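Local coordinates for USG-1 protein homolog (Pseudomonas aeruginosa, PDB 2HJS) that probably acts as an NAD- or NADP-linked oxidoreductase on aldehyde or oxo groups, as a dimeric member of the aspartate-semialdehyde dehydrogenase family, at residues Leu25-Arg29 with Arg319-Leu324; Leu138-Ala143 with Val222-Leu226; Leu156-Ser161 with Phe244-Val250; Ile214-Phe219 with Leu233-Cys237; Thr294-Val299 with Asn310-Val314. All coordinates share one frame; numbering follows the deposited sequence. Where two conformers were deposited one is given.

Four of the five contacts lie around one mixed sheet. Contact 4 lays helix 213-225 on strand 233-239, contact 3 pairs strand 151-160 with strand 246-254, and contact 5 pairs strand 294-301 with strand 308-315; the centres of contacts 3 and 5 are about 10 Å apart. Contact 2 ties helix 213-225 to helix 133-145, whose Leu138 packs on Leu156 and Val250 of contact 3. Contact 1, its centre about 20 Å from that of contact 2, joins helix 17-28 to helix 317-336 and closes a chain loop containing all the others. Contacts 3, 4 and 5 touch the second subunit, so this sheet serves the dimer interface, while contact 1 secures the NAD-binding region.

Contact 1. Residues Leu25-Arg29 with Arg319-Leu324; sequences LLDER and RKGAAL
The last turn of helix 17-28, with Arg29 just past it, meets the first turns of helix 317-336, and Leu25 and Leu324 are the nearest pair of CA atoms at 7.0 Å. The contact packs a helix of the Rossmann-type NAD-binding region on the helix that follows the last strand of the other sheet. Leu25 fills the middle. Its CD1 reaches between Ala323 and Leu324, 3.8 Å from Ala323 CB and 3.6 Å from Leu324 N. The other branch, CD2, lies over one face of the Arg319 guanidinium, displaced toward the rim, with Leu25 CD2 3.7 Å from Arg319 NH2.

Beside this apolar patch, Glu28 and Arg319 approach from opposite directions and form a salt bridge. The grip is end-on: Arg319 NH1 donates to Glu28 OE1 at 3.1 Å, while Arg319 NH2 donates to Glu28 OE2 at 2.9 Å. Both oxygens use their syn lone pairs, and the carboxylate and guanidinium planes differ by 17°. A chain stretched out from CG to NE lets Arg319 span the gap. On the other flank, Arg29 CD meets Leu324 CD1 at 3.7 Å, one side chain lying across the other; the Arg29 guanidinium is engaged by Glu331.

Glu28 meets the Arg319 guanidinium edge-on and in plane, and Asp292 takes NE. Two acidic partners would restrict how the group turns and probably balance its positive charge, while Leu25 supplies an apolar cover to one face.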
# COMPACT_ATOMS: atom_id res chain seq x y z
N LEU A 25 18.12 -20.72 -11.77
CA LEU A 25 17.02 -21.24 -12.58
C LEU A 25 17.45 -21.98 -13.85
O LEU A 25 16.77 -22.93 -14.26
CB LEU A 25 16.06 -20.11 -12.96
CG LEU A 25 15.21 -19.58 -11.81
CD1 LEU A 25 14.51 -18.32 -12.28
CD2 LEU A 25 14.22 -20.63 -11.29
N LEU A 26 18.53 -21.53 -14.48
CA LEU A 26 19.10 -22.24 -15.60
C LEU A 26 19.46 -23.66 -15.19
O LEU A 26 19.28 -24.59 -15.97
CB LEU A 26 20.33 -21.52 -16.19
CG LEU A 26 20.06 -20.14 -16.79
CD1 LEU A 26 21.38 -19.54 -17.29
CD2 LEU A 26 18.98 -20.20 -17.89
N ASP A 27 19.96 -23.82 -13.97
CA ASP A 27 20.41 -25.12 -13.48
C ASP A 27 19.16 -25.96 -13.10
O ASP A 27 18.97 -27.07 -13.62
CB ASP A 27 21.33 -24.87 -12.30
CG ASP A 27 21.90 -26.13 -11.69
OD1 ASP A 27 21.81 -27.23 -12.29
OD2 ASP A 27 22.49 -26.00 -10.59
N GLU A 28 18.31 -25.39 -12.25
CA GLU A 28 17.05 -26.01 -11.81
C GLU A 28 16.17 -26.55 -12.93
O GLU A 28 15.56 -27.62 -12.79
CB GLU A 28 16.19 -24.97 -11.08
CG GLU A 28 16.00 -25.17 -9.62
CD GLU A 28 14.91 -24.21 -9.07
OE1 GLU A 28 15.30 -23.24 -8.35
OE2 GLU A 28 13.70 -24.43 -9.39
N ARG A 29 16.04 -25.76 -14.00
CA ARG A 29 15.13 -26.06 -15.09
C ARG A 29 15.82 -26.82 -16.21
O ARG A 29 15.21 -27.05 -17.27
CB ARG A 29 14.49 -24.76 -15.64
CG ARG A 29 13.66 -24.00 -14.63
CD ARG A 29 13.03 -22.76 -15.23
NE ARG A 29 12.10 -23.09 -16.29
CZ ARG A 29 10.82 -23.45 -16.11
NH1 ARG A 29 10.28 -23.47 -14.89
NH2 ARG A 29 10.08 -23.75 -17.15
N ARG A 319 13.00 -13.82 -8.15
CA ARG A 319 12.94 -15.14 -8.75
C ARG A 319 11.88 -15.21 -9.86
O ARG A 319 12.16 -15.75 -10.93
CB ARG A 319 12.62 -16.18 -7.69
CG ARG A 319 12.59 -17.62 -8.23
CD ARG A 319 11.99 -18.58 -7.21
NE ARG A 319 11.80 -19.92 -7.77
CZ ARG A 319 12.76 -20.86 -7.85
NH1 ARG A 319 13.98 -20.62 -7.40
NH2 ARG A 319 12.48 -22.05 -8.39
N LYS A 320 10.67 -14.69 -9.59
CA LYS A 320 9.54 -14.85 -10.49
C LYS A 320 9.37 -13.68 -11.48
O LYS A 320 9.52 -13.86 -12.67
CB LYS A 320 8.23 -15.11 -9.72
CG LYS A 320 6.96 -15.06 -10.62
CD LYS A 320 7.04 -16.15 -11.76
CE LYS A 320 5.75 -16.25 -12.57
NZ LYS A 320 4.59 -16.84 -11.84
N GLY A 321 9.05 -12.48 -10.99
CA GLY A 321 8.75 -11.35 -11.86
C GLY A 321 9.86 -11.09 -12.85
O GLY A 321 9.62 -11.00 -14.06
N ALA A 322 11.10 -11.01 -12.36
CA ALA A 322 12.25 -10.78 -13.23
C ALA A 322 12.81 -12.08 -13.83
O ALA A 322 12.65 -12.32 -15.04
CB ALA A 322 13.33 -10.02 -12.48
N ALA A 323 13.47 -12.90 -13.00
CA ALA A 323 14.29 -14.02 -13.50
C ALA A 323 13.55 -15.15 -14.23
O ALA A 323 13.96 -15.55 -15.33
CB ALA A 323 15.17 -14.62 -12.36
N LEU A 324 12.51 -15.70 -13.62
CA LEU A 324 11.80 -16.82 -14.26
C LEU A 324 11.14 -16.36 -15.55
O LEU A 324 11.21 -17.07 -16.54
CB LEU A 324 10.78 -17.48 -13.33
CG LEU A 324 10.08 -18.70 -13.93
CD1 LEU A 324 11.09 -19.80 -14.30
CD2 LEU A 324 9.04 -19.21 -12.95

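Contact 2. Residues Leu138-Ala143 with Val222-Leu226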
# COMPACT_ATOMS: atom_id res chain seq x y z
N LEU A 138 1.64 -7.99 -12.76
CA LEU A 138 0.35 -7.45 -13.15
C LEU A 138 -0.15 -8.15 -14.43
O LEU A 138 -1.28 -8.67 -14.45
CB LEU A 138 0.45 -5.95 -13.41
CG LEU A 138 -0.88 -5.24 -13.72
CD1 LEU A 138 -1.89 -5.39 -12.58
CD2 LEU A 138 -0.66 -3.74 -14.04
N CYS A 139 0.68 -8.16 -15.47
CA CYS A 139 0.23 -8.60 -16.80
C CYS A 139 -0.03 -10.09 -16.85
O CYS A 139 -0.93 -10.53 -17.55
CB CYS A 139 1.22 -8.20 -17.91
SG CYS A 139 1.21 -6.42 -18.20
N GLU A 140 0.76 -10.84 -16.09
CA GLU A 140 0.57 -12.26 -16.02
C GLU A 140 -0.82 -12.61 -15.48
O GLU A 140 -1.42 -13.58 -15.91
CB GLU A 140 1.64 -12.90 -15.11
CG GLU A 140 1.33 -14.32 -14.70
CD GLU A 140 2.36 -14.88 -13.73
OE1 GLU A 140 3.00 -14.06 -13.02
OE2 GLU A 140 2.53 -16.13 -13.67
N VAL A 141 -1.31 -11.81 -14.54
CA VAL A 141 -2.60 -12.05 -13.92
C VAL A 141 -3.73 -11.50 -14.79
O VAL A 141 -4.76 -12.15 -14.94
CB VAL A 141 -2.65 -11.43 -12.49
CG1 VAL A 141 -4.09 -11.44 -11.92
CG2 VAL A 141 -1.66 -12.17 -11.58
N LEU A 142 -3.53 -10.33 -15.37
CA LEU A 142 -4.56 -9.69 -16.21
C LEU A 142 -4.80 -10.37 -17.56
O LEU A 142 -5.94 -10.44 -18.01
CB LEU A 142 -4.18 -8.25 -16.48
CG LEU A 142 -4.82 -7.19 -15.61
CD1 LEU A 142 -4.98 -7.62 -14.15
CD2 LEU A 142 -3.95 -5.95 -15.73
N ALA A 143 -3.72 -10.82 -18.21
CA ALA A 143 -3.85 -11.41 -19.54
C ALA A 143 -4.99 -12.45 -19.64
O ALA A 143 -5.88 -12.30 -20.49
CB ALA A 143 -2.52 -11.99 -20.04
N VAL A 222 3.21 -2.07 -19.53
CA VAL A 222 1.83 -2.57 -19.54
C VAL A 222 1.14 -2.19 -20.86
O VAL A 222 0.43 -3.00 -21.46
CB VAL A 222 1.06 -2.12 -18.30
CG1 VAL A 222 -0.41 -2.51 -18.36
CG2 VAL A 222 1.69 -2.75 -17.08
N GLN A 223 1.39 -0.98 -21.35
CA GLN A 223 0.78 -0.56 -22.61
C GLN A 223 1.40 -1.24 -23.83
O GLN A 223 0.72 -1.45 -24.83
CB GLN A 223 0.72 0.98 -22.73
CG GLN A 223 1.63 1.70 -23.75
CD GLN A 223 1.33 3.21 -23.79
OE1 GLN A 223 0.32 3.67 -23.26
NE2 GLN A 223 2.22 3.98 -24.41
N ALA A 224 2.68 -1.60 -23.75
CA ALA A 224 3.31 -2.38 -24.83
C ALA A 224 2.83 -3.82 -24.79
O ALA A 224 2.55 -4.39 -25.83
CB ALA A 224 4.82 -2.32 -24.80
N LEU A 225 2.68 -4.39 -23.60
CA LEU A 225 2.32 -5.81 -23.44
C LEU A 225 0.84 -6.11 -23.63
O LEU A 225 0.49 -7.11 -24.25
CB LEU A 225 2.75 -6.31 -22.05
CG LEU A 225 4.25 -6.49 -21.78
CD1 LEU A 225 4.56 -6.38 -20.28
CD2 LEU A 225 4.75 -7.81 -22.35
N LEU A 226 -0.03 -5.28 -23.04
CA LEU A 226 -1.46 -5.54 -23.07
C LEU A 226 -2.12 -4.72 -24.15
O LEU A 226 -3.13 -5.12 -24.71
CB LEU A 226 -2.13 -5.24 -21.72
CG LEU A 226 -1.73 -6.13 -20.53
CD1 LEU A 226 -2.47 -5.69 -19.30
CD2 LEU A 226 -1.98 -7.60 -20.81
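Cys139 of helix 133-145 meets Val222, Leu225 and Leu226 in a helix-helix packing that belongs to the alpha/beta architecture of the dimerisation domain, where helix 133-145 also lies against strands 151-160 and 308-315. The CA atoms of Cys139 and Val222 come within 6.8 Å, close enough for short side chains to meet directly.

The dense part surrounds the sulfur. With SG anti to its carbonyl carbon (chi1 -70°), Cys139 inserts among three partners: Cys139 SG stands 3.8 Å from Leu226 CG, 3.9 Å from Val222 CG2 and 3.9 Å from Leu225 CD1. Val222 CG2 is shared, since it also touches Leu138 CD2 at 4.0 Å. Val114 of helix 112-115 adds cover to both Cys139 and Leu226.

The packing thins toward Ala143, whose CB comes no nearer to Leu226 CD2 than 4.5 Å. All seven touching residues are nevertheless buried, so this looser end is not a solvent face; the exposed Gln223 lies on the side of helix 213-225 turned from helix 133-145. Leu226 divides its two methyl branches accordingly: CD2 faces Ala143, while Leu226 CD1 meets Leu142 CD2 at 3.9 Å, the two leucines crossing at about a right angle.

Contact 3. Residues Leu156-Ser161 with Phe244-Val250; sequences LTACLS and FGDSLSV
Thr157 and Ser249 exchange two nearly straight backbone bonds: Thr157 N donates to Ser249 O at 2.9 Å with an N-H...O angle of 177°, and Ser249 N returns the bond to Thr157 O. Two residues on, Cys159 and Ser247 repeat the pattern, Cys159 N reaching Ser247 O at 2.8 Å and Ser247 N reaching Cys159 O at 3.1 Å.

Past this pair, water takes over. One molecule donates to Cys159 O and Gly245 O and accepts from Ser247 OG at 2.8 Å, so Cys159 O is served twice, by Ser247 N and by water. A second water lies 2.7 Å from Ser161 OG, donates to Asp246 OD1 and gives a weak bond to Gly245 O. Ser161 OG also bonds Ser163, while Gly245 N is satisfied by Asn317. The hydroxyl of Thr157 bonds Thr157 of the second subunit.

On the face carrying Leu156, Ala158 and Leu248, apolar groups pack. Ala158 CB touches Leu248 CD2 at 3.6 Å. A chi1 of 168° swings the Leu156 side chain over the neighbouring strand, bringing its CD1 to 3.8 Å from Leu248 CB.

From Leu156 to Cys159, opposite Val250 to Ser247, hydrogen-bonded and non-hydrogen-bonded pairs alternate with strand directions 164° apart: regular antiparallel pairing inside the mixed sheet of the dimerisation domain, one of whose faces meets the second subunit around Thr157 and Ser249.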
# COMPACT_ATOMS: atom_id res chain seq x y z
N LEU A 156 -3.65 0.56 -10.13
CA LEU A 156 -2.64 -0.24 -9.44
C LEU A 156 -1.98 0.57 -8.33
O LEU A 156 -1.48 1.67 -8.56
CB LEU A 156 -1.59 -0.73 -10.43
CG LEU A 156 -0.30 -1.34 -9.87
CD1 LEU A 156 -0.54 -2.69 -9.14
CD2 LEU A 156 0.70 -1.51 -11.01
N THR A 157 -2.00 0.02 -7.12
CA THR A 157 -1.15 0.51 -6.05
C THR A 157 -0.15 -0.60 -5.75
O THR A 157 -0.53 -1.65 -5.24
CB THR A 157 -1.93 0.85 -4.77
OG1 THR A 157 -2.93 1.83 -5.06
CG2 THR A 157 -0.99 1.40 -3.68
N ALA A 158 1.12 -0.38 -6.05
CA ALA A 158 2.12 -1.40 -5.86
C ALA A 158 2.94 -1.10 -4.63
O ALA A 158 3.51 -0.01 -4.53
CB ALA A 158 3.02 -1.48 -7.10
N CYS A 159 2.99 -2.03 -3.68
CA CYS A 159 3.82 -1.88 -2.49
C CYS A 159 5.08 -2.69 -2.68
O CYS A 159 5.04 -3.94 -2.69
CB CYS A 159 3.07 -2.34 -1.25
SG CYS A 159 1.55 -1.35 -0.98
N LEU A 160 6.19 -1.98 -2.87
CA LEU A 160 7.44 -2.59 -3.27
C LEU A 160 8.28 -2.87 -2.02
O LEU A 160 8.34 -2.04 -1.12
CB LEU A 160 8.20 -1.65 -4.21
CG LEU A 160 7.95 -1.76 -5.73
CD1 LEU A 160 6.53 -1.62 -6.08
CD2 LEU A 160 8.78 -0.73 -6.53
N SER A 161 8.93 -4.02 -1.99
CA SER A 161 9.92 -4.34 -0.95
C SER A 161 11.24 -3.63 -1.24
O SER A 161 11.47 -3.18 -2.38
CB SER A 161 10.17 -5.84 -0.96
OG SER A 161 10.86 -6.21 -2.14
N PHE A 244 11.56 -8.64 0.77
CA PHE A 244 11.42 -9.31 -0.52
C PHE A 244 9.95 -9.42 -0.96
O PHE A 244 9.06 -9.63 -0.11
CB PHE A 244 12.02 -10.71 -0.42
CG PHE A 244 13.44 -10.74 0.05
CD1 PHE A 244 13.76 -11.25 1.31
CD2 PHE A 244 14.47 -10.27 -0.76
CE1 PHE A 244 15.09 -11.28 1.76
CE2 PHE A 244 15.82 -10.30 -0.32
CZ PHE A 244 16.12 -10.80 0.93
N GLY A 245 9.70 -9.29 -2.27
CA GLY A 245 8.38 -9.55 -2.86
C GLY A 245 7.60 -8.30 -3.21
O GLY A 245 7.73 -7.27 -2.53
N ASP A 246 6.81 -8.37 -4.29
CA ASP A 246 5.88 -7.29 -4.65
C ASP A 246 4.49 -7.63 -4.12
O ASP A 246 4.08 -8.77 -4.24
CB ASP A 246 5.78 -7.14 -6.17
CG ASP A 246 7.08 -6.69 -6.80
OD1 ASP A 246 7.84 -5.89 -6.18
OD2 ASP A 246 7.33 -7.15 -7.92
N SER A 247 3.80 -6.66 -3.52
CA SER A 247 2.41 -6.80 -3.09
C SER A 247 1.55 -5.77 -3.87
O SER A 247 1.74 -4.58 -3.72
CB SER A 247 2.28 -6.54 -1.58
OG SER A 247 3.15 -7.39 -0.84
N LEU A 248 0.62 -6.24 -4.69
CA LEU A 248 -0.12 -5.34 -5.57
C LEU A 248 -1.60 -5.31 -5.23
O LEU A 248 -2.21 -6.36 -5.06
CB LEU A 248 0.03 -5.77 -7.04
CG LEU A 248 1.43 -6.14 -7.57
CD1 LEU A 248 1.35 -6.49 -9.05
CD2 LEU A 248 2.41 -4.99 -7.34
N SER A 249 -2.17 -4.12 -5.14
CA SER A 249 -3.61 -3.97 -5.00
C SER A 249 -4.16 -3.36 -6.29
O SER A 249 -3.82 -2.25 -6.68
CB SER A 249 -3.95 -3.11 -3.79
OG SER A 249 -5.34 -2.90 -3.75
N VAL A 250 -5.01 -4.14 -6.96
CA VAL A 250 -5.50 -3.81 -8.29
C VAL A 250 -7.01 -3.60 -8.24
O VAL A 250 -7.71 -4.34 -7.56
CB VAL A 250 -5.13 -4.96 -9.28
CG1 VAL A 250 -5.64 -4.69 -10.70
CG2 VAL A 250 -3.58 -5.22 -9.30
O HOH W 1 5.67 -6.24 -0.93
O HOH W 2 9.59 -5.54 -4.46

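Contact 4. Residues Ile214-Phe219 with Leu233-Cys237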
# COMPACT_ATOMS: atom_id res chain seq x y z
N ILE A 214 10.12 4.07 -11.94
CA ILE A 214 9.49 2.74 -11.95
C ILE A 214 8.02 2.82 -12.43
O ILE A 214 7.56 1.96 -13.14
CB ILE A 214 9.66 1.97 -10.59
CG1 ILE A 214 9.16 0.53 -10.71
CG2 ILE A 214 8.91 2.65 -9.45
CD1 ILE A 214 9.88 -0.28 -11.76
N GLU A 215 7.33 3.89 -12.06
CA GLU A 215 5.94 4.13 -12.48
C GLU A 215 5.82 4.33 -14.01
O GLU A 215 4.89 3.81 -14.65
CB GLU A 215 5.39 5.34 -11.74
CG GLU A 215 4.96 5.00 -10.33
CD GLU A 215 4.77 6.22 -9.43
OE1 GLU A 215 4.80 7.40 -9.91
OE2 GLU A 215 4.58 6.00 -8.20
N ARG A 216 6.74 5.13 -14.57
CA ARG A 216 6.90 5.32 -16.01
C ARG A 216 7.15 3.99 -16.70
O ARG A 216 6.52 3.68 -17.72
CB ARG A 216 8.08 6.26 -16.28
CG ARG A 216 7.68 7.64 -16.74
CD ARG A 216 8.53 8.77 -16.15
NE ARG A 216 9.99 8.60 -16.21
CZ ARG A 216 10.80 9.02 -15.23
NH1 ARG A 216 10.30 9.61 -14.14
NH2 ARG A 216 12.09 8.86 -15.33
N ARG A 217 8.08 3.22 -16.15
CA ARG A 217 8.45 1.93 -16.73
C ARG A 217 7.27 0.96 -16.75
O ARG A 217 6.97 0.33 -17.78
CB ARG A 217 9.65 1.31 -16.03
CG ARG A 217 10.16 0.10 -16.80
CD ARG A 217 11.32 -0.62 -16.12
NE ARG A 217 11.62 -1.86 -16.83
CZ ARG A 217 12.58 -2.72 -16.50
NH1 ARG A 217 13.35 -2.48 -15.44
NH2 ARG A 217 12.75 -3.82 -17.20
N ILE A 218 6.59 0.84 -15.61
CA ILE A 218 5.46 -0.07 -15.49
C ILE A 218 4.39 0.35 -16.51
O ILE A 218 3.85 -0.50 -17.25
CB ILE A 218 4.87 -0.05 -14.06
CG1 ILE A 218 5.80 -0.76 -13.08
CG2 ILE A 218 3.50 -0.69 -14.03
CD1 ILE A 218 5.60 -0.34 -11.63
N PHE A 219 4.12 1.64 -16.55
CA PHE A 219 3.14 2.18 -17.47
C PHE A 219 3.50 1.85 -18.93
O PHE A 219 2.65 1.34 -19.65
CB PHE A 219 3.01 3.69 -17.27
CG PHE A 219 1.96 4.35 -18.15
CD1 PHE A 219 0.64 4.46 -17.71
CD2 PHE A 219 2.29 4.84 -19.39
CE1 PHE A 219 -0.34 5.06 -18.50
CE2 PHE A 219 1.32 5.45 -20.20
CZ PHE A 219 0.00 5.55 -19.75
N LEU A 233 -4.28 3.10 -17.55
CA LEU A 233 -3.63 2.60 -16.35
C LEU A 233 -3.26 3.75 -15.39
O LEU A 233 -2.69 4.74 -15.81
CB LEU A 233 -2.33 1.94 -16.74
CG LEU A 233 -1.71 0.83 -15.90
CD1 LEU A 233 -0.16 0.94 -15.93
CD2 LEU A 233 -2.20 0.71 -14.48
N ASN A 234 -3.55 3.59 -14.10
CA ASN A 234 -3.05 4.52 -13.10
C ASN A 234 -2.18 3.76 -12.09
O ASN A 234 -2.65 2.78 -11.51
CB ASN A 234 -4.22 5.27 -12.45
CG ASN A 234 -3.78 6.32 -11.46
OD1 ASN A 234 -3.36 5.99 -10.34
ND2 ASN A 234 -3.92 7.59 -11.83
N VAL A 235 -0.92 4.18 -11.94
CA VAL A 235 0.10 3.44 -11.16
C VAL A 235 0.68 4.29 -10.06
O VAL A 235 1.18 5.36 -10.34
CB VAL A 235 1.38 3.11 -11.96
CG1 VAL A 235 2.15 1.96 -11.27
CG2 VAL A 235 1.11 2.82 -13.36
N THR A 236 0.67 3.77 -8.84
CA THR A 236 1.40 4.32 -7.73
C THR A 236 2.32 3.23 -7.18
O THR A 236 1.85 2.13 -6.84
CB THR A 236 0.44 4.79 -6.62
OG1 THR A 236 -0.51 5.68 -7.21
CG2 THR A 236 1.19 5.52 -5.51
N CYS A 237 3.61 3.52 -7.10
CA CYS A 237 4.53 2.61 -6.42
C CYS A 237 5.00 3.20 -5.10
O CYS A 237 5.61 4.27 -5.06
CB CYS A 237 5.73 2.25 -7.29
SG CYS A 237 5.23 1.31 -8.74
O HOH W 3 7.02 5.51 -7.08
O HOH W 4 2.57 7.86 -11.50
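Glu215 and Cys237 tie helix 213-225 to strand 233-239 within a beta-alpha-beta crossover: strand 233-239 runs parallel to its sheet neighbour 151-160, and this helix lies in the connection between them. The short helix and strand axes approach to 8.2 Å with directions 145° apart, so the helix runs roughly counter to the strand it packs on.

The polar tie is one straight bond. Cys237 N donates to Glu215 OE2 at 2.9 Å, with an N-H...O angle of 178°, meeting the oxygen on its anti side and somewhat out of the carboxylate plane. Two waters extend the attachment to strand carbonyls: one donates to Glu215 OE2 and Cys237 O, the other to Glu215 OE1 and Val235 O. Glu215 OE1 also receives Ser212 N and forms a salt bridge with Arg298 of the second subunit, which puts this carboxylate at the dimer interface.

Apolar side chains fill the rest. Ile218 CG2 touches Val235 CG1 at 4.1 Å; Ile218 CD1 also lies against Cys237 SG, though the modelled distance is doubtfully short. One helical turn before Ile218, Ile214 CG2 lies 3.9 Å from Cys237 CB.

At the other end, Phe219 and Leu233 lie alongside, pointing opposite ways, with Leu233 CB 4.0 Å from Phe219 CD1. A chi1 of -177° carries the ring toward the strand and lets it present its edge there, where Phe219 CE1 lies 3.6 Å from Leu233 O, near the ring plane.

Contact 5. Residues Thr294-Val299 with Asn310-Val314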
# COMPACT_ATOMS: atom_id res chain seq x y z
N THR A 294 2.77 -16.92 -8.86
CA THR A 294 2.28 -15.61 -8.51
C THR A 294 0.92 -15.87 -7.83
O THR A 294 0.03 -16.49 -8.42
CB THR A 294 2.13 -14.78 -9.77
OG1 THR A 294 3.43 -14.45 -10.26
CG2 THR A 294 1.33 -13.51 -9.55
N TYR A 295 0.78 -15.42 -6.60
CA TYR A 295 -0.43 -15.69 -5.80
C TYR A 295 -1.44 -14.56 -5.95
O TYR A 295 -1.07 -13.40 -5.93
CB TYR A 295 -0.05 -15.80 -4.33
CG TYR A 295 0.59 -17.09 -3.95
CD1 TYR A 295 -0.15 -18.07 -3.30
CD2 TYR A 295 1.94 -17.36 -4.24
CE1 TYR A 295 0.42 -19.28 -2.91
CE2 TYR A 295 2.52 -18.59 -3.87
CZ TYR A 295 1.74 -19.53 -3.21
OH TYR A 295 2.28 -20.74 -2.82
N VAL A 296 -2.72 -14.90 -6.11
CA VAL A 296 -3.75 -13.90 -6.31
C VAL A 296 -4.90 -14.20 -5.34
O VAL A 296 -5.39 -15.32 -5.32
CB VAL A 296 -4.32 -13.91 -7.76
CG1 VAL A 296 -5.35 -12.75 -7.96
CG2 VAL A 296 -3.20 -13.77 -8.75
N GLY A 297 -5.31 -13.19 -4.56
CA GLY A 297 -6.45 -13.31 -3.67
C GLY A 297 -7.34 -12.08 -3.59
O GLY A 297 -7.17 -11.12 -4.35
N ARG A 298 -8.30 -12.14 -2.66
CA ARG A 298 -9.23 -11.07 -2.34
C ARG A 298 -10.05 -10.65 -3.55
O ARG A 298 -10.37 -9.48 -3.71
CB ARG A 298 -8.53 -9.85 -1.69
CG ARG A 298 -7.83 -10.12 -0.36
CD ARG A 298 -7.89 -8.91 0.54
NE ARG A 298 -9.27 -8.52 0.82
CZ ARG A 298 -9.68 -7.33 1.22
NH1 ARG A 298 -8.80 -6.36 1.44
NH2 ARG A 298 -10.99 -7.11 1.42
N VAL A 299 -10.37 -11.62 -4.40
CA VAL A 299 -11.20 -11.35 -5.58
C VAL A 299 -12.59 -11.02 -5.09
O VAL A 299 -13.23 -11.84 -4.46
CB VAL A 299 -11.24 -12.56 -6.56
CG1 VAL A 299 -12.28 -12.32 -7.70
CG2 VAL A 299 -9.85 -12.83 -7.12
N ASN A 310 -11.70 -6.24 -7.56
CA ASN A 310 -10.40 -6.05 -6.94
C ASN A 310 -9.63 -7.34 -6.95
O ASN A 310 -10.24 -8.39 -6.88
CB ASN A 310 -10.58 -5.66 -5.48
CG ASN A 310 -11.13 -4.28 -5.32
OD1 ASN A 310 -12.35 -4.10 -5.25
ND2 ASN A 310 -10.25 -3.29 -5.32
N LEU A 311 -8.30 -7.23 -7.05
CA LEU A 311 -7.41 -8.38 -6.94
C LEU A 311 -6.27 -7.96 -6.02
O LEU A 311 -5.88 -6.81 -6.03
CB LEU A 311 -6.77 -8.73 -8.30
CG LEU A 311 -7.62 -8.87 -9.57
CD1 LEU A 311 -6.65 -8.91 -10.73
CD2 LEU A 311 -8.39 -10.17 -9.52
N TRP A 312 -5.70 -8.92 -5.30
CA TRP A 312 -4.47 -8.72 -4.54
C TRP A 312 -3.48 -9.73 -5.05
O TRP A 312 -3.79 -10.90 -5.17
CB TRP A 312 -4.75 -8.91 -3.05
CG TRP A 312 -3.55 -9.13 -2.14
CD1 TRP A 312 -3.05 -10.35 -1.70
CD2 TRP A 312 -2.73 -8.12 -1.51
NE1 TRP A 312 -1.99 -10.13 -0.85
CE2 TRP A 312 -1.77 -8.79 -0.73
CE3 TRP A 312 -2.72 -6.71 -1.55
CZ2 TRP A 312 -0.82 -8.10 0.05
CZ3 TRP A 312 -1.76 -6.03 -0.79
CH2 TRP A 312 -0.83 -6.74 0.01
N ILE A 313 -2.29 -9.27 -5.43
CA ILE A 313 -1.31 -10.11 -6.10
C ILE A 313 -0.00 -10.08 -5.30
O ILE A 313 0.46 -9.01 -4.91
CB ILE A 313 -1.03 -9.60 -7.54
CG1 ILE A 313 -2.34 -9.49 -8.34
CG2 ILE A 313 0.02 -10.50 -8.24
CD1 ILE A 313 -2.17 -8.76 -9.69
N VAL A 314 0.57 -11.24 -5.02
CA VAL A 314 1.91 -11.24 -4.42
C VAL A 314 2.80 -12.17 -5.19
O VAL A 314 2.39 -13.25 -5.63
CB VAL A 314 1.94 -11.54 -2.86
CG1 VAL A 314 1.18 -10.41 -2.03
CG2 VAL A 314 1.45 -12.92 -2.51
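Gly297 and Trp312 form a hydrogen-bonded antiparallel pair, Gly297 N donating to Trp312 O at 2.8 Å and Trp312 N returning to Gly297 O at the same length. Tyr295 and Val314 make the second such pair, with Tyr295 N 2.9 Å from Val314 O. Weaker CA-H...O contacts supplement these bonds, among them Val296 CA to Trp312 O at 3.2 Å.

Side-chain polar ends look elsewhere. Arg298 NH2 forms a salt bridge with Glu215 OE1 of the second subunit, Asn310 bonds Asn234 of that subunit, Trp312 NE1 donates to Pro282 O, and Thr294 OG1 bonds Glu140.

The two strands, 294-301 and 308-315, make a beta hairpin in the mixed sheet, their directions 152° apart. Its register slips at Arg298: Gly297 faces Trp312 but Val299 faces Leu311, one extra residue on the first strand, and the positive phi of Arg298 (59°) marks a beta bulge there.

Packing follows on both sheet faces. Thr294 CG2 meets Ile313 CG2 at 3.5 Å, and Val141 of helix 133-145 lies against both residues. Tyr295 CB rests 3.7 Å from Val314 CG2, the branch that the rotation of Val314 brings to it. Beyond the bulge, Val299 and Leu311 run side by side, Val299 CG2 3.9 Å from Leu311 CD2, and Val299 also packs on helix 260-269.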